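Local coordinates for probable ABC transporter extracellular-binding protein YckB (Bacillus subtilis, PDB 2IEE), which probably serves as the extracellular solute-binding lipoprotein of a binding-protein-dependent ABC transport system, at residues K20-V25 against G62-F67; F103-K108 against K223-L228. All coordinates share one frame; numbering follows the deposited sequence.

Interaction 1: residues K20-V25 against G62-F67; sequences KGKIVV and GLKVEF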
# COMPACT_ATOMS: atom_id res chain seq x y z
N LYS A 20 13.82 -19.19 -18.82
CA LYS A 20 13.08 -20.07 -17.92
C LYS A 20 11.58 -19.90 -18.13
O LYS A 20 10.80 -20.82 -17.90
CB LYS A 20 13.42 -19.77 -16.47
CG LYS A 20 14.88 -19.99 -16.11
CD LYS A 20 15.13 -19.70 -14.64
CE LYS A 20 16.60 -19.91 -14.28
NZ LYS A 20 16.87 -19.63 -12.84
N GLY A 21 11.18 -18.71 -18.57
CA GLY A 21 9.77 -18.45 -18.79
C GLY A 21 9.04 -18.13 -17.50
O GLY A 21 7.81 -18.08 -17.47
N LYS A 22 9.80 -17.91 -16.43
CA LYS A 22 9.21 -17.59 -15.13
C LYS A 22 10.01 -16.55 -14.37
O LYS A 22 11.24 -16.56 -14.40
CB LYS A 22 9.08 -18.86 -14.27
CG LYS A 22 8.09 -19.88 -14.82
CD LYS A 22 8.04 -21.15 -13.97
CE LYS A 22 7.38 -20.91 -12.61
NZ LYS A 22 7.15 -22.18 -11.87
N ILE A 23 9.31 -15.65 -13.70
CA ILE A 23 9.95 -14.61 -12.90
C ILE A 23 9.60 -14.89 -11.45
O ILE A 23 8.43 -15.10 -11.12
CB ILE A 23 9.46 -13.21 -13.30
CG1 ILE A 23 10.14 -12.15 -12.42
CG2 ILE A 23 7.95 -13.12 -13.15
CD1 ILE A 23 9.85 -10.73 -12.86
N VAL A 24 10.61 -14.90 -10.58
CA VAL A 24 10.41 -15.15 -9.17
C VAL A 24 10.19 -13.82 -8.46
O VAL A 24 11.03 -12.92 -8.55
CB VAL A 24 11.65 -15.86 -8.56
CG1 VAL A 24 11.37 -16.25 -7.12
CG2 VAL A 24 11.99 -17.09 -9.38
N VAL A 25 9.07 -13.69 -7.76
CA VAL A 25 8.76 -12.44 -7.09
C VAL A 25 8.40 -12.62 -5.62
O VAL A 25 7.55 -13.44 -5.27
CB VAL A 25 7.60 -11.70 -7.79
CG1 VAL A 25 7.42 -10.30 -7.20
CG2 VAL A 25 7.86 -11.62 -9.29
N GLY A 62 5.00 -12.87 -21.72
CA GLY A 62 5.08 -14.31 -21.93
C GLY A 62 5.70 -15.06 -20.77
O GLY A 62 6.31 -16.11 -20.96
N LEU A 63 5.54 -14.54 -19.55
CA LEU A 63 6.12 -15.19 -18.39
C LEU A 63 5.10 -15.62 -17.34
O LEU A 63 4.01 -15.05 -17.23
CB LEU A 63 7.12 -14.26 -17.70
CG LEU A 63 8.25 -13.62 -18.51
CD1 LEU A 63 8.98 -12.62 -17.63
CD2 LEU A 63 9.20 -14.69 -19.03
N LYS A 64 5.48 -16.62 -16.56
CA LYS A 64 4.68 -17.14 -15.47
C LYS A 64 5.32 -16.52 -14.25
O LYS A 64 6.51 -16.16 -14.28
CB LYS A 64 4.79 -18.66 -15.43
CG LYS A 64 4.12 -19.34 -14.24
CD LYS A 64 4.30 -20.86 -14.35
CE LYS A 64 3.67 -21.59 -13.17
NZ LYS A 64 3.79 -23.08 -13.32
N VAL A 65 4.56 -16.37 -13.17
CA VAL A 65 5.12 -15.78 -11.97
C VAL A 65 5.22 -16.78 -10.83
O VAL A 65 4.30 -17.54 -10.59
CB VAL A 65 4.28 -14.59 -11.49
CG1 VAL A 65 4.98 -13.91 -10.31
CG2 VAL A 65 4.07 -13.61 -12.63
N GLU A 66 6.35 -16.76 -10.15
CA GLU A 66 6.56 -17.63 -9.02
C GLU A 66 6.65 -16.72 -7.80
O GLU A 66 7.69 -16.10 -7.55
CB GLU A 66 7.85 -18.43 -9.18
CG GLU A 66 7.92 -19.66 -8.30
CD GLU A 66 9.24 -20.40 -8.45
OE1 GLU A 66 9.67 -20.60 -9.61
OE2 GLU A 66 9.83 -20.78 -7.42
N PHE A 67 5.56 -16.62 -7.06
CA PHE A 67 5.52 -15.77 -5.88
C PHE A 67 6.10 -16.46 -4.65
O PHE A 67 5.62 -17.51 -4.23
CB PHE A 67 4.09 -15.33 -5.59
CG PHE A 67 3.59 -14.25 -6.51
CD1 PHE A 67 4.10 -12.96 -6.43
CD2 PHE A 67 2.62 -14.53 -7.47
CE1 PHE A 67 3.65 -11.95 -7.28
CE2 PHE A 67 2.15 -13.52 -8.34
CZ PHE A 67 2.67 -12.24 -8.24
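Ile23 and Val25 each give their backbone N-H to segment 62-67, to Lys64 O and Glu66 O, while Gly21 O and Ile23 O receive Lys64 N and Glu66 N, the staggered pattern of parallel strands whose short axes run 4.6 Å apart at 26°. The bond from Glu66 N to Ile23 O is the straightest of the four, 173° at the hydrogen. Gly21, just past a helix, has a positive phi at which a CB would press on the carbonyl oxygen of Lys20, so glycine suits the position.

Lys22, Val24, Lys64 and Glu66 share one face. There the Lys22 and Lys64 chains run alongside each other, Lys22 CE 3.5 Å from Lys64 CD. The Lys64 chain is fully extended, whereas Lys22 bends at chi3 (70°), and its NZ reaches a long salt bridge of 3.7 Å to Glu66 OE1. The stronger partner of the Glu66 carboxylate is Lys68, which forms a salt bridge with OE2. The two ammonium nitrogens, Lys22 NZ and Lys64 NZ, are 3.8 Å apart, so the carboxylate probably offsets some of their repulsion. An alanine in place of Lys22 would probably leave Glu66 without one of its cationic partners and the methylenes of Lys64 without their neighbour.

The other face is apolar. Ile23 CG2 meets Val65 CG2 at 3.9 Å, Val25 CG2 lies 3.8 Å from Val65 CG1, and Val25 CB meets Phe67 CD1. Helix 49-60 covers this face through Ala58, Val51 and Arg55. Ile17 of helix 14-20 touches Ile23 and Leu63, Trp14 touches Leu63, and strand 22-27 lies between strands 64-69 and 86-87.

Interaction 2: residues F103-K108 against K223-L228; sequences FSTPYK and KMNEAL
Thr105 N donates to Asn225 OD1 at 2.9 Å, the direct hydrogen bond between the loop and the helix. It is bent, with 148° at the hydrogen, and the donor stands above the amide plane, 46° out of it, instead of lying on a lone pair. The same oxygen is 3.1 Å from Ser104 CA. Asn225 CG is anti to its own carbonyl carbon (chi1 -73°), which brings the amide off the helix flank to the loop backbone.

Two waters extend the polar contact. One donates to Phe103 O and accepts from Asn225 ND2, 2.7 Å away, so both ends of the amide are engaged. The other donates to Asn225 O and hydrogen-bonds with Thr105 OG1.

Apolar packing centres on Leu228. Its CD1 lies 3.8 Å from Ser104 CB and meets the Tyr107 ring at its edge, in plane, 4.0 Å from Tyr107 CD2. Tyr107 OH is hydrogen-bonded to Glu50, while Ser104 OG bonds to Thr105 O and also to Leu211 N, which holds that hydroxyl beside the methyl.

Ser104 pairs with Leu211 through the backbone, and Tyr107 and Lys108 with Gln209, tying the loop to strand 197-214, while Leu228 also touches Val53 of helix 49-60. The loop leads into strand 108-116, the antiparallel neighbour of strand 197-214; this long pair is consistent with the two-stranded interlobe connection of the two-lobed periplasmic-binding-protein fold, with helix 218-234 packed at its base.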
# COMPACT_ATOMS: atom_id res chain seq x y z
N PHE A 103 13.76 0.47 -9.65
CA PHE A 103 12.31 0.43 -9.51
C PHE A 103 11.64 0.48 -10.87
O PHE A 103 12.20 0.99 -11.84
CB PHE A 103 11.81 1.64 -8.72
CG PHE A 103 11.99 1.52 -7.24
CD1 PHE A 103 11.08 0.80 -6.48
CD2 PHE A 103 13.03 2.19 -6.60
CE1 PHE A 103 11.20 0.75 -5.09
CE2 PHE A 103 13.16 2.15 -5.22
CZ PHE A 103 12.24 1.43 -4.46
N SER A 104 10.43 -0.07 -10.94
CA SER A 104 9.66 -0.01 -12.17
C SER A 104 8.96 1.33 -12.04
O SER A 104 9.11 2.01 -11.02
CB SER A 104 8.61 -1.12 -12.20
OG SER A 104 7.64 -0.93 -11.17
N THR A 105 8.22 1.74 -13.06
CA THR A 105 7.48 2.98 -12.96
C THR A 105 6.48 2.66 -11.85
O THR A 105 6.15 1.50 -11.62
CB THR A 105 6.74 3.31 -14.27
OG1 THR A 105 6.11 2.13 -14.77
CG2 THR A 105 7.72 3.85 -15.32
N PRO A 106 5.99 3.68 -11.13
CA PRO A 106 5.03 3.43 -10.05
C PRO A 106 3.66 2.98 -10.55
O PRO A 106 3.23 3.36 -11.64
CB PRO A 106 4.95 4.77 -9.32
CG PRO A 106 6.21 5.51 -9.75
CD PRO A 106 6.35 5.11 -11.19
N TYR A 107 2.97 2.15 -9.76
CA TYR A 107 1.63 1.71 -10.13
C TYR A 107 0.61 2.01 -9.03
O TYR A 107 -0.53 1.53 -9.08
CB TYR A 107 1.61 0.23 -10.53
CG TYR A 107 2.52 -0.71 -9.78
CD1 TYR A 107 2.26 -1.05 -8.46
CD2 TYR A 107 3.60 -1.31 -10.41
CE1 TYR A 107 3.05 -1.98 -7.78
CE2 TYR A 107 4.40 -2.24 -9.75
CZ TYR A 107 4.12 -2.57 -8.44
OH TYR A 107 4.89 -3.50 -7.77
N LYS A 108 1.02 2.80 -8.04
CA LYS A 108 0.13 3.21 -6.96
C LYS A 108 0.66 4.49 -6.32
O LYS A 108 1.84 4.59 -5.99
CB LYS A 108 -0.02 2.12 -5.88
CG LYS A 108 -0.97 2.54 -4.75
CD LYS A 108 -1.59 1.34 -4.01
CE LYS A 108 -0.61 0.67 -3.07
NZ LYS A 108 -0.23 1.54 -1.92
N LYS A 223 11.77 -3.93 -19.58
CA LYS A 223 10.71 -4.82 -20.05
C LYS A 223 9.46 -4.71 -19.18
O LYS A 223 8.34 -4.64 -19.69
CB LYS A 223 11.23 -6.26 -20.07
CG LYS A 223 12.14 -6.55 -21.26
CD LYS A 223 11.33 -6.56 -22.54
CE LYS A 223 12.19 -6.85 -23.75
NZ LYS A 223 11.35 -6.98 -24.98
N MSE A 224 9.66 -4.68 -17.86
CA MSE A 224 8.54 -4.56 -16.93
C MSE A 224 7.80 -3.25 -17.19
O MSE A 224 6.56 -3.23 -17.25
CB MSE A 224 9.03 -4.58 -15.48
CG MSE A 224 9.11 -5.96 -14.85
SE MSE A 224 7.35 -6.78 -14.68
CE MSE A 224 7.77 -8.48 -15.48
N ASN A 225 8.55 -2.16 -17.33
CA ASN A 225 7.94 -0.85 -17.58
C ASN A 225 7.17 -0.85 -18.90
O ASN A 225 6.14 -0.19 -19.02
CB ASN A 225 9.01 0.25 -17.60
CG ASN A 225 9.54 0.57 -16.21
OD1 ASN A 225 9.11 -0.02 -15.21
ND2 ASN A 225 10.48 1.50 -16.14
N GLU A 226 7.69 -1.59 -19.87
CA GLU A 226 7.04 -1.68 -21.17
C GLU A 226 5.65 -2.30 -21.02
O GLU A 226 4.67 -1.80 -21.58
CB GLU A 226 7.91 -2.51 -22.13
CG GLU A 226 8.97 -1.69 -22.87
CD GLU A 226 9.94 -2.54 -23.69
OE1 GLU A 226 9.48 -3.44 -24.43
OE2 GLU A 226 11.16 -2.30 -23.60
N ALA A 227 5.56 -3.37 -20.25
CA ALA A 227 4.28 -4.04 -20.02
C ALA A 227 3.36 -3.19 -19.15
O ALA A 227 2.16 -3.13 -19.39
CB ALA A 227 4.51 -5.40 -19.38
N LEU A 228 3.93 -2.53 -18.14
CA LEU A 228 3.14 -1.67 -17.26
C LEU A 228 2.56 -0.48 -18.02
O LEU A 228 1.43 -0.07 -17.76
CB LEU A 228 4.01 -1.17 -16.09
CG LEU A 228 4.28 -2.17 -14.96
CD1 LEU A 228 5.30 -1.61 -13.97
CD2 LEU A 228 2.97 -2.50 -14.26
O HOH W 1 11.60 2.65 -13.91
O HOH W 2 6.08 2.09 -17.38

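In the fold
Interactions 1 and 2 lie with their centres about 16 Å apart, on the same side of the chain's centre, and follow one another along the sequence. They touch directly: Ile23 CD1, from the apolar face of the strand pair, packs 4.0 Å from CE of Met224, a selenomethionine on helix 218-234. Helix 49-60 supplies a second link, since Ala58 meets Ile23 and Val65 while Ala57 meets Met224. The parallel strand pair 22-25 and 64-67 and the loop-helix pair 103-108 and 223-228 are therefore joined through helices 49-60 and 218-234, which touch each other at Ala57 and Met224. No residue of either contact is established as binding solute; both are described here as packing within the lobe.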